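Side-chain contacts in 5-dehydro-2-deoxygluconokinase (Bacillus halodurans C-125, PDB 2QCV), which probably phosphorylates 5-dehydro-2-deoxy-D-gluconate with ATP, a step in the breakdown of myo-inositol, as a kinase of the PfkB family: residues 29-33 with 34-38; 44-47 with 48-52; 280-284 with 285-289. All coordinates share one frame; numbering follows the deposited sequence. Where two conformers were deposited one is given.

Interaction 1. Residues 29-33 with 34-38; sequences YNRPM and EETMT
Pro32 and Met33 are joined to Glu35 and Thr36 by two backbone hydrogen bonds that wind the chain into a short 3-10 turn. Glu35 N donates to Pro32 O at 2.9 Å, and Thr36 N to Met33 O.

Among the side chains, van der Waals contact prevails. Glu35, extended beyond CG, lays its carboxylate against the proline ring, with CD 3.7 Å from Pro32 CD. Glu34 instead bends at chi2 (92°), which brings OE1 to 3.2 Å from Pro32 CB, while its OE2 forms a salt bridge with Arg74 of the second subunit. The aliphatic part of Arg31 runs over Glu35 and Thr36, its CG 3.8 Å from Thr36 OG1.

The polar end of Arg31 turns back along its own segment: NE donates to Tyr29 O at 3.1 Å, nearly straight (169°) and within the guanidinium plane. Water 1 bridges Arg31 O, at 2.7 Å, and Thr36 OG1, which also bonds to Glu28 O.

Arg31 and Glu35 thus form no salt bridge, NE and OE1 being 5.2 Å apart, and any attraction between the two charges is probably modest. Within the segments the turn rests on two backbone bonds and the bridging water, Glu28 and Glu105 hold it from outside, and its Glu34 carboxylate serves the subunit interface.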
ATOM      1  N   TYR A  29     -15.998 -33.886   3.606  1.00 37.54           N
ATOM      2  CA  TYR A  29     -16.357 -33.191   2.390  1.00 38.13           C
ATOM      3  C   TYR A  29     -17.789 -33.530   1.996  1.00 36.88           C
ATOM      4  O   TYR A  29     -18.519 -34.130   2.784  1.00 38.94           O
ATOM      5  CB  TYR A  29     -15.345 -33.511   1.283  1.00 41.36           C
ATOM      6  CG  TYR A  29     -15.261 -34.962   0.901  1.00 42.24           C
ATOM      7  CD1 TYR A  29     -14.426 -35.828   1.592  1.00 43.10           C
ATOM      8  CD2 TYR A  29     -15.986 -35.467  -0.194  1.00 42.43           C
ATOM      9  CE1 TYR A  29     -14.332 -37.173   1.228  1.00 54.04           C
ATOM     10  CE2 TYR A  29     -15.893 -36.800  -0.564  1.00 51.35           C
ATOM     11  CZ  TYR A  29     -15.070 -37.653   0.153  1.00 48.34           C
ATOM     12  OH  TYR A  29     -14.975 -38.984  -0.212  1.00 52.79           O
ATOM     13  N   ASN A  30     -18.198 -33.112   0.801  1.00 37.21           N
ATOM     14  CA  ASN A  30     -19.615 -33.122   0.394  1.00 37.01           C
ATOM     15  C   ASN A  30     -20.443 -32.386   1.443  1.00 37.98           C
ATOM     16  O   ASN A  30     -21.476 -32.867   1.906  1.00 35.42           O
ATOM     17  CB  ASN A  30     -20.139 -34.545   0.134  1.00 35.62           C
ATOM     18  CG  ASN A  30     -19.543 -35.161  -1.103  1.00 37.83           C
ATOM     19  OD1 ASN A  30     -19.146 -34.462  -2.023  1.00 36.76           O
ATOM     20  ND2 ASN A  30     -19.493 -36.483  -1.137  1.00 42.86           N
ATOM     21  N   ARG A  31     -19.949 -31.204   1.813  1.00 36.89           N
ATOM     22  CA  ARG A  31     -20.606 -30.322   2.788  1.00 35.95           C
ATOM     23  C   ARG A  31     -19.999 -28.921   2.602  1.00 36.97           C
ATOM     24  O   ARG A  31     -18.881 -28.800   2.051  1.00 35.61           O
ATOM     25  CB  ARG A  31     -20.399 -30.810   4.229  1.00 34.78           C
ATOM     26  CG  ARG A  31     -18.965 -30.793   4.748  1.00 34.49           C
ATOM     27  CD  ARG A  31     -18.827 -31.658   6.003  1.00 38.27           C
ATOM     28  NE  ARG A  31     -18.939 -33.072   5.653  1.00 44.94           N
ATOM     29  CZ  ARG A  31     -19.134 -34.072   6.512  1.00 49.56           C
ATOM     30  NH1 ARG A  31     -19.247 -33.854   7.816  1.00 50.43           N
ATOM     31  NH2 ARG A  31     -19.204 -35.315   6.049  1.00 50.24           N
ATOM     32  N   PRO A  32     -20.715 -27.883   3.049  1.00 37.06           N
ATOM     33  CA  PRO A  32     -20.142 -26.549   3.077  1.00 34.97           C
ATOM     34  C   PRO A  32     -18.883 -26.549   3.969  1.00 35.00           C
ATOM     35  O   PRO A  32     -18.821 -27.278   4.982  1.00 32.52           O
ATOM     36  CB  PRO A  32     -21.248 -25.694   3.713  1.00 37.79           C
ATOM     37  CG  PRO A  32     -22.475 -26.481   3.648  1.00 41.16           C
ATOM     38  CD  PRO A  32     -22.089 -27.915   3.607  1.00 37.53           C
HETATM   39  N   MSE A  33     -17.881 -25.771   3.579  1.00 35.09           N
HETATM   40  CA  MSE A  33     -16.637 -25.721   4.319  1.00 36.15           C
HETATM   41  C   MSE A  33     -16.862 -25.299   5.773  1.00 32.67           C
HETATM   42  O   MSE A  33     -16.087 -25.672   6.645  1.00 32.79           O
HETATM   43  CB  MSE A  33     -15.644 -24.760   3.646  1.00 33.37           C
HETATM   44  CG  MSE A  33     -14.351 -24.581   4.424  1.00 43.82           C
HETATM   45 SE   MSE A  33     -13.239 -23.179   3.662  0.75 44.24          SE
HETATM   46  CE  MSE A  33     -13.183 -23.932   1.935  1.00 34.01           C
ATOM     47  N   GLU A  34     -17.898 -24.512   6.043  1.00 33.17           N
ATOM     48  CA  GLU A  34     -18.231 -24.146   7.433  1.00 31.68           C
ATOM     49  C   GLU A  34     -18.313 -25.404   8.315  1.00 34.57           C
ATOM     50  O   GLU A  34     -17.935 -25.382   9.485  1.00 33.07           O
ATOM     51  CB  GLU A  34     -19.587 -23.441   7.507  1.00 35.23           C
ATOM     52  CG  GLU A  34     -19.642 -22.090   6.852  1.00 36.75           C
ATOM     53  CD  GLU A  34     -20.076 -22.097   5.391  1.00 39.58           C
ATOM     54  OE1 GLU A  34     -19.738 -23.025   4.632  1.00 34.02           O
ATOM     55  OE2 GLU A  34     -20.749 -21.135   4.981  1.00 39.08           O
ATOM     56  N   GLU A  35     -18.807 -26.497   7.732  1.00 35.47           N
ATOM     57  CA  GLU A  35     -18.988 -27.759   8.439  1.00 37.79           C
ATOM     58  C   GLU A  35     -17.771 -28.693   8.386  1.00 37.01           C
ATOM     59  O   GLU A  35     -17.783 -29.741   9.035  1.00 36.46           O
ATOM     60  CB  GLU A  35     -20.204 -28.500   7.866  1.00 39.50           C
ATOM     61  CG  GLU A  35     -21.495 -27.698   7.910  1.00 43.86           C
ATOM     62  CD  GLU A  35     -22.678 -28.425   7.273  1.00 45.52           C
ATOM     63  OE1 GLU A  35     -22.571 -29.636   6.956  1.00 49.96           O
ATOM     64  OE2 GLU A  35     -23.718 -27.767   7.081  1.00 54.73           O
ATOM     65  N   THR A  36     -16.736 -28.313   7.627  1.00 35.78           N
ATOM     66  CA  THR A  36     -15.500 -29.080   7.520  1.00 34.46           C
ATOM     67  C   THR A  36     -14.628 -28.684   8.671  1.00 34.17           C
ATOM     68  O   THR A  36     -14.223 -27.522   8.757  1.00 34.27           O
ATOM     69  CB  THR A  36     -14.734 -28.762   6.225  1.00 36.25           C
ATOM     70  OG1 THR A  36     -15.476 -29.235   5.102  1.00 35.01           O
ATOM     71  CG2 THR A  36     -13.333 -29.392   6.234  1.00 33.97           C
HETATM   72  N   MSE A  37     -14.322 -29.652   9.532  1.00 31.44           N
HETATM   73  CA  MSE A  37     -13.600 -29.426  10.758  1.00 30.28           C
HETATM   74  C   MSE A  37     -12.127 -29.776  10.690  1.00 30.55           C
HETATM   75  O   MSE A  37     -11.377 -29.366  11.570  1.00 30.26           O
HETATM   76  CB  MSE A  37     -14.244 -30.228  11.876  1.00 30.89           C
HETATM   77  CG  MSE A  37     -15.709 -29.823  12.145  1.00 38.91           C
HETATM   78 SE   MSE A  37     -16.013 -27.855  12.298  0.75 49.42          SE
HETATM   79  CE  MSE A  37     -14.992 -27.466  13.876  1.00 38.59           C
ATOM     80  N   THR A  38     -11.724 -30.560   9.688  1.00 32.80           N
ATOM     81  CA  THR A  38     -10.318 -30.972   9.549  1.00 33.76           C
ATOM     82  C   THR A  38      -9.838 -30.843   8.101  1.00 32.21           C
ATOM     83  O   THR A  38     -10.588 -31.093   7.173  1.00 30.15           O
ATOM     84  CB  THR A  38     -10.135 -32.430  10.046  1.00 37.21           C
ATOM     85  OG1 THR A  38     -10.874 -32.589  11.266  1.00 38.31           O
ATOM     86  CG2 THR A  38      -8.687 -32.719  10.333  1.00 40.10           C
TER
HETATM   87  O   HOH W   1     -16.183 -29.178   1.893  1.00 38.49           O

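Interaction 2. Residues 44-47 with 48-52; sequences GGSP and ANIVI
The amino-terminal turn of helix 46-56, entered directly from strand 38-44 through a pair of glycines, is built by this contact. Gly45 occupies the N-cap position, and its carbonyl opens the helical ladder: Asn49 N donates to Gly45 O at 2.9 Å. Ile50 N to Ser46 O and Val51 N to Pro47 O, both 3.0 Å, continue it. Pro47, in the first turn, has no N-H to offer, which costs nothing at a place where helical amides lack carbonyls to bond.

With phi at 103°, Gly45 takes a backbone conformation that residues bearing a side chain rarely adopt. The methyl of Ala48 tucks under the incoming chain, CB lying 3.4 Å from Gly44 O. Asn49 folds back over the cap: with CG beside its backbone N (chi1 -73°), the amide carbon comes within 3.3 Å of Gly45 O, and OD1 rests 3.6 Å from Gly44 CA. Its ND2 is held by Asp273 OD2. Ser46 OG lies 3.9 Å from Ile50 CD1 and bonds to the other carboxylate oxygen, OD1 of Asp273. The two residues therefore share one acidic partner.

On the buried flank Pro47 and Val51 pack on Ala16 and Phe63, joining the helix to strands 12-17 and 61-67. The Gly-Gly pair followed by Asn49 on the first helical turn is consistent with the amino-terminal PfkB signature of ribokinase-like kinases.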
ATOM      1  N   GLY A  44       0.490 -27.294  -3.157  1.00 30.20           N
ATOM      2  CA  GLY A  44      -0.361 -26.956  -4.322  1.00 29.15           C
ATOM      3  C   GLY A  44       0.243 -25.851  -5.148  1.00 28.96           C
ATOM      4  O   GLY A  44       1.417 -25.511  -4.978  1.00 29.59           O
ATOM      5  N   GLY A  45      -0.558 -25.305  -6.064  1.00 27.71           N
ATOM      6  CA  GLY A  45      -0.069 -24.314  -7.001  1.00 27.42           C
ATOM      7  C   GLY A  45       0.104 -25.042  -8.302  1.00 28.33           C
ATOM      8  O   GLY A  45       0.719 -26.117  -8.350  1.00 28.20           O
ATOM      9  N   SER A  46      -0.421 -24.459  -9.379  1.00 30.69           N
ATOM     10  CA  SER A  46      -0.374 -25.137 -10.698  1.00 30.86           C
ATOM     11  C   SER A  46       1.015 -25.622 -11.169  1.00 28.99           C
ATOM     12  O   SER A  46       1.157 -26.811 -11.440  1.00 27.79           O
ATOM     13  CB  SER A  46      -1.057 -24.286 -11.760  1.00 35.42           C
ATOM     14  OG  SER A  46      -0.797 -24.828 -13.030  1.00 36.07           O
ATOM     15  N   PRO A  47       2.037 -24.734 -11.267  1.00 29.13           N
ATOM     16  CA  PRO A  47       3.330 -25.279 -11.699  1.00 31.15           C
ATOM     17  C   PRO A  47       3.980 -26.285 -10.748  1.00 28.79           C
ATOM     18  O   PRO A  47       4.639 -27.201 -11.209  1.00 28.63           O
ATOM     19  CB  PRO A  47       4.205 -24.046 -11.907  1.00 31.14           C
ATOM     20  CG  PRO A  47       3.532 -22.952 -11.194  1.00 28.94           C
ATOM     21  CD  PRO A  47       2.083 -23.278 -11.068  1.00 28.90           C
ATOM     22  N   ALA A  48       3.813 -26.113  -9.445  1.00 26.59           N
ATOM     23  CA  ALA A  48       4.230 -27.102  -8.463  1.00 26.18           C
ATOM     24  C   ALA A  48       3.577 -28.461  -8.687  1.00 26.66           C
ATOM     25  O   ALA A  48       4.248 -29.515  -8.707  1.00 25.89           O
ATOM     26  CB  ALA A  48       3.966 -26.564  -6.993  1.00 25.93           C
ATOM     27  N   ASN A  49       2.259 -28.466  -8.846  1.00 27.05           N
ATOM     28  CA  ASN A  49       1.528 -29.689  -9.126  1.00 26.41           C
ATOM     29  C   ASN A  49       2.020 -30.357 -10.399  1.00 26.87           C
ATOM     30  O   ASN A  49       2.092 -31.590 -10.484  1.00 26.61           O
ATOM     31  CB  ASN A  49       0.029 -29.397  -9.313  1.00 28.77           C
ATOM     32  CG  ASN A  49      -0.661 -29.074  -8.054  1.00 35.82           C
ATOM     33  OD1 ASN A  49      -0.180 -29.385  -6.944  1.00 35.05           O
ATOM     34  ND2 ASN A  49      -1.830 -28.412  -8.195  1.00 38.77           N
ATOM     35  N   ILE A  50       2.316 -29.547 -11.408  1.00 26.50           N
ATOM     36  CA  ILE A  50       2.745 -30.096 -12.698  1.00 26.29           C
ATOM     37  C   ILE A  50       4.115 -30.781 -12.512  1.00 26.91           C
ATOM     38  O   ILE A  50       4.317 -31.897 -12.993  1.00 28.11           O
ATOM     39  CB  ILE A  50       2.787 -29.027 -13.820  1.00 26.33           C
ATOM     40  CG1 ILE A  50       1.365 -28.580 -14.150  1.00 27.75           C
ATOM     41  CG2 ILE A  50       3.471 -29.583 -15.120  1.00 25.99           C
ATOM     42  CD1 ILE A  50       1.292 -27.374 -15.119  1.00 27.79           C
ATOM     43  N   VAL A  51       5.039 -30.146 -11.808  1.00 27.45           N
ATOM     44  CA  VAL A  51       6.353 -30.795 -11.601  1.00 26.60           C
ATOM     45  C   VAL A  51       6.302 -32.002 -10.661  1.00 27.28           C
ATOM     46  O   VAL A  51       7.015 -32.962 -10.887  1.00 27.78           O
ATOM     47  CB  VAL A  51       7.527 -29.862 -11.219  1.00 29.12           C
ATOM     48  CG1 VAL A  51       7.768 -28.824 -12.363  1.00 32.00           C
ATOM     49  CG2 VAL A  51       7.358 -29.219  -9.836  1.00 31.24           C
ATOM     50  N   ILE A  52       5.467 -31.965  -9.638  1.00 25.78           N
ATOM     51  CA  ILE A  52       5.292 -33.120  -8.755  1.00 26.69           C
ATOM     52  C   ILE A  52       4.659 -34.286  -9.529  1.00 26.37           C
ATOM     53  O   ILE A  52       5.090 -35.458  -9.440  1.00 28.85           O
ATOM     54  CB  ILE A  52       4.429 -32.762  -7.543  1.00 25.75           C
ATOM     55  CG1 ILE A  52       5.136 -31.735  -6.622  1.00 28.39           C
ATOM     56  CG2 ILE A  52       4.100 -34.049  -6.704  1.00 29.04           C
ATOM     57  CD1 ILE A  52       4.202 -31.055  -5.541  1.00 25.77           C
TER

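Interaction 3. Residues 280-284 with 285-289; sequences LYALI and SGKGI
Helix 271-284 ends in a Schellman motif, in which Lys287 N reaches back to Ala282 O at 3.0 Å and Gly286 N to Leu283 O at 3.1 Å, with Gly286 as the C-prime residue at positive phi (80°).

Within this turn, Ser285 N donates to Tyr281 O at 2.9 Å from one face of the carbonyl plane. In the conformer given, one of two deposited for this serine, OG donates to the same Tyr281 O at 2.8 Å from the opposite face, so that the carbonyl is gripped twice. Chi1 of -64° sets this OG beside the serine's own N, which lets both donors converge on one acceptor. The same hydroxyl oxygen sits over the centre of the Tyr281 ring, 3.6 Å above its plane.

Lys287 runs back along the helix end. Its CD lies 4.0 Å from Ala282 CB, and its chain, bent at chi4, brings CE obliquely to the tyrosine ring. Beyond it, water 2, at the ring edge, bonds to Tyr281 OH and more weakly to Lys287 NZ. Leu283, in the one of its two conformers given, runs alongside Ile289, CD1 of the leucine 3.9 Å from CG1 of the isoleucine; water 3 links Leu283 O to Gly288 N.

Ala282, Tyr281 and Lys287 all touch Tyr295 of helix 289-305, while Ile284 packs on strand 139-145. Gly288 is the N-cap of helix 289-305, making this a tight connection between two helices in which a Schellman C-cap passes within two residues to the next N-cap.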
ATOM      1  N   LEU A 280       2.621 -33.742 -21.348  1.00 28.15           N
ATOM      2  CA  LEU A 280       4.029 -33.481 -21.618  1.00 26.20           C
ATOM      3  C   LEU A 280       4.884 -34.722 -21.478  1.00 28.93           C
ATOM      4  O   LEU A 280       5.798 -34.942 -22.259  1.00 29.27           O
ATOM      5  CB  LEU A 280       4.580 -32.380 -20.728  1.00 29.21           C
ATOM      6  CG  LEU A 280       3.946 -30.994 -20.965  1.00 29.40           C
ATOM      7  CD1 LEU A 280       4.345 -29.997 -19.822  1.00 32.14           C
ATOM      8  CD2 LEU A 280       4.346 -30.503 -22.358  1.00 27.84           C
ATOM      9  N   TYR A 281       4.625 -35.528 -20.462  1.00 27.22           N
ATOM     10  CA  TYR A 281       5.316 -36.817 -20.381  1.00 28.24           C
ATOM     11  C   TYR A 281       5.203 -37.610 -21.674  1.00 28.48           C
ATOM     12  O   TYR A 281       6.200 -38.157 -22.185  1.00 26.02           O
ATOM     13  CB  TYR A 281       4.781 -37.641 -19.217  1.00 29.00           C
ATOM     14  CG  TYR A 281       5.170 -39.093 -19.272  1.00 29.81           C
ATOM     15  CD1 TYR A 281       6.353 -39.535 -18.692  1.00 32.76           C
ATOM     16  CD2 TYR A 281       4.343 -40.028 -19.876  1.00 30.34           C
ATOM     17  CE1 TYR A 281       6.714 -40.908 -18.726  1.00 32.11           C
ATOM     18  CE2 TYR A 281       4.707 -41.387 -19.955  1.00 33.25           C
ATOM     19  CZ  TYR A 281       5.882 -41.813 -19.345  1.00 34.66           C
ATOM     20  OH  TYR A 281       6.224 -43.136 -19.388  1.00 38.52           O
ATOM     21  N   ALA A 282       3.987 -37.705 -22.211  1.00 26.69           N
ATOM     22  CA  ALA A 282       3.793 -38.471 -23.441  1.00 28.22           C
ATOM     23  C   ALA A 282       4.560 -37.894 -24.616  1.00 26.88           C
ATOM     24  O   ALA A 282       5.152 -38.642 -25.428  1.00 27.47           O
ATOM     25  CB  ALA A 282       2.279 -38.596 -23.781  1.00 28.72           C
ATOM     26  N   LEU A 283       4.505 -36.565 -24.772  1.00 26.03           N
ATOM     27  CA  LEU A 283       5.223 -35.860 -25.834  0.50 27.56           C
ATOM     28  C   LEU A 283       6.746 -36.092 -25.758  1.00 28.33           C
ATOM     29  O   LEU A 283       7.371 -36.445 -26.745  1.00 31.61           O
ATOM     30  CB  LEU A 283       4.913 -34.361 -25.758  0.50 28.71           C
ATOM     31  CG  LEU A 283       4.948 -33.551 -27.045  0.50 26.58           C
ATOM     32  CD1 LEU A 283       3.888 -34.055 -28.039  0.50 30.74           C
ATOM     33  CD2 LEU A 283       4.717 -32.110 -26.694  0.50 26.76           C
ATOM     34  N   ILE A 284       7.311 -35.858 -24.580  1.00 30.27           N
ATOM     35  CA  ILE A 284       8.759 -36.056 -24.261  1.00 29.54           C
ATOM     36  C   ILE A 284       9.182 -37.504 -24.506  1.00 30.82           C
ATOM     37  O   ILE A 284      10.299 -37.732 -24.954  1.00 30.10           O
ATOM     38  CB  ILE A 284       9.057 -35.690 -22.764  1.00 31.11           C
ATOM     39  CG1 ILE A 284       9.059 -34.173 -22.591  1.00 37.57           C
ATOM     40  CG2 ILE A 284      10.414 -36.223 -22.283  1.00 36.44           C
ATOM     41  CD1 ILE A 284       8.912 -33.759 -21.170  1.00 35.79           C
ATOM     42  N   SER A 285       8.254 -38.443 -24.279  1.00 28.82           N
ATOM     43  CA  SER A 285       8.480 -39.885 -24.427  0.50 29.26           C
ATOM     44  C   SER A 285       8.217 -40.402 -25.833  1.00 29.31           C
ATOM     45  O   SER A 285       8.209 -41.588 -26.055  1.00 30.01           O
ATOM     46  CB  SER A 285       7.584 -40.654 -23.464  0.50 28.90           C
ATOM     47  OG  SER A 285       7.924 -40.370 -22.136  0.50 28.93           O
ATOM     48  N   GLY A 286       7.961 -39.511 -26.783  1.00 27.40           N
ATOM     49  CA  GLY A 286       7.889 -39.904 -28.176  1.00 30.54           C
ATOM     50  C   GLY A 286       6.590 -40.545 -28.586  1.00 29.66           C
ATOM     51  O   GLY A 286       6.520 -41.172 -29.616  1.00 29.22           O
ATOM     52  N   LYS A 287       5.533 -40.367 -27.796  1.00 28.73           N
ATOM     53  CA  LYS A 287       4.264 -41.035 -28.085  1.00 31.51           C
ATOM     54  C   LYS A 287       3.448 -40.313 -29.141  1.00 31.30           C
ATOM     55  O   LYS A 287       2.487 -40.862 -29.675  1.00 32.14           O
ATOM     56  CB  LYS A 287       3.455 -41.230 -26.799  1.00 30.11           C
ATOM     57  CG  LYS A 287       4.211 -42.174 -25.826  1.00 33.25           C
ATOM     58  CD  LYS A 287       3.496 -42.363 -24.556  1.00 40.63           C
ATOM     59  CE  LYS A 287       4.325 -43.153 -23.546  1.00 40.36           C
ATOM     60  NZ  LYS A 287       4.697 -44.463 -24.064  1.00 42.85           N
ATOM     61  N   GLY A 288       3.799 -39.070 -29.427  1.00 29.49           N
ATOM     62  CA  GLY A 288       3.082 -38.320 -30.435  1.00 30.92           C
ATOM     63  C   GLY A 288       1.883 -37.604 -29.839  1.00 28.74           C
ATOM     64  O   GLY A 288       1.474 -37.868 -28.703  1.00 28.27           O
ATOM     65  N   ILE A 289       1.351 -36.663 -30.593  1.00 28.04           N
ATOM     66  CA  ILE A 289       0.339 -35.750 -30.039  1.00 26.39           C
ATOM     67  C   ILE A 289      -0.970 -36.454 -29.760  1.00 25.36           C
ATOM     68  O   ILE A 289      -1.603 -36.226 -28.720  1.00 26.05           O
ATOM     69  CB  ILE A 289       0.146 -34.532 -30.970  1.00 24.67           C
ATOM     70  CG1 ILE A 289       1.455 -33.739 -31.052  1.00 27.81           C
ATOM     71  CG2 ILE A 289      -1.046 -33.672 -30.527  1.00 26.02           C
ATOM     72  CD1 ILE A 289       1.534 -32.791 -32.206  1.00 30.74           C
TER
HETATM   73  O   HOH W   2       5.045 -45.110 -20.866  1.00 40.27           O
HETATM   74  O   HOH W   3       6.042 -37.296 -29.064  1.00 26.15           O

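The three contacts follow one another along the chain without nesting or crossing, and each shapes a local turn. Interaction 1 forms the connection between strands 21-26 and 38-44 of the four-stranded sheet, at the subunit interface. Strand 38-44 then leads straight into interaction 2, whose centre is about 25 Å away and which starts helix 46-56 deep in the chain, against the nine-stranded sheet. Much later, interaction 3 joins helices 271-284 and 289-305 on the surface, about 39 Å between centres from interaction 1 and on the opposite side of the chain's centre. Interactions 2 and 3 come within about 5 Å at their nearest atoms without touching; helix 271-284, whose far end carries interaction 3, reaches the start of helix 46-56 through Asp273.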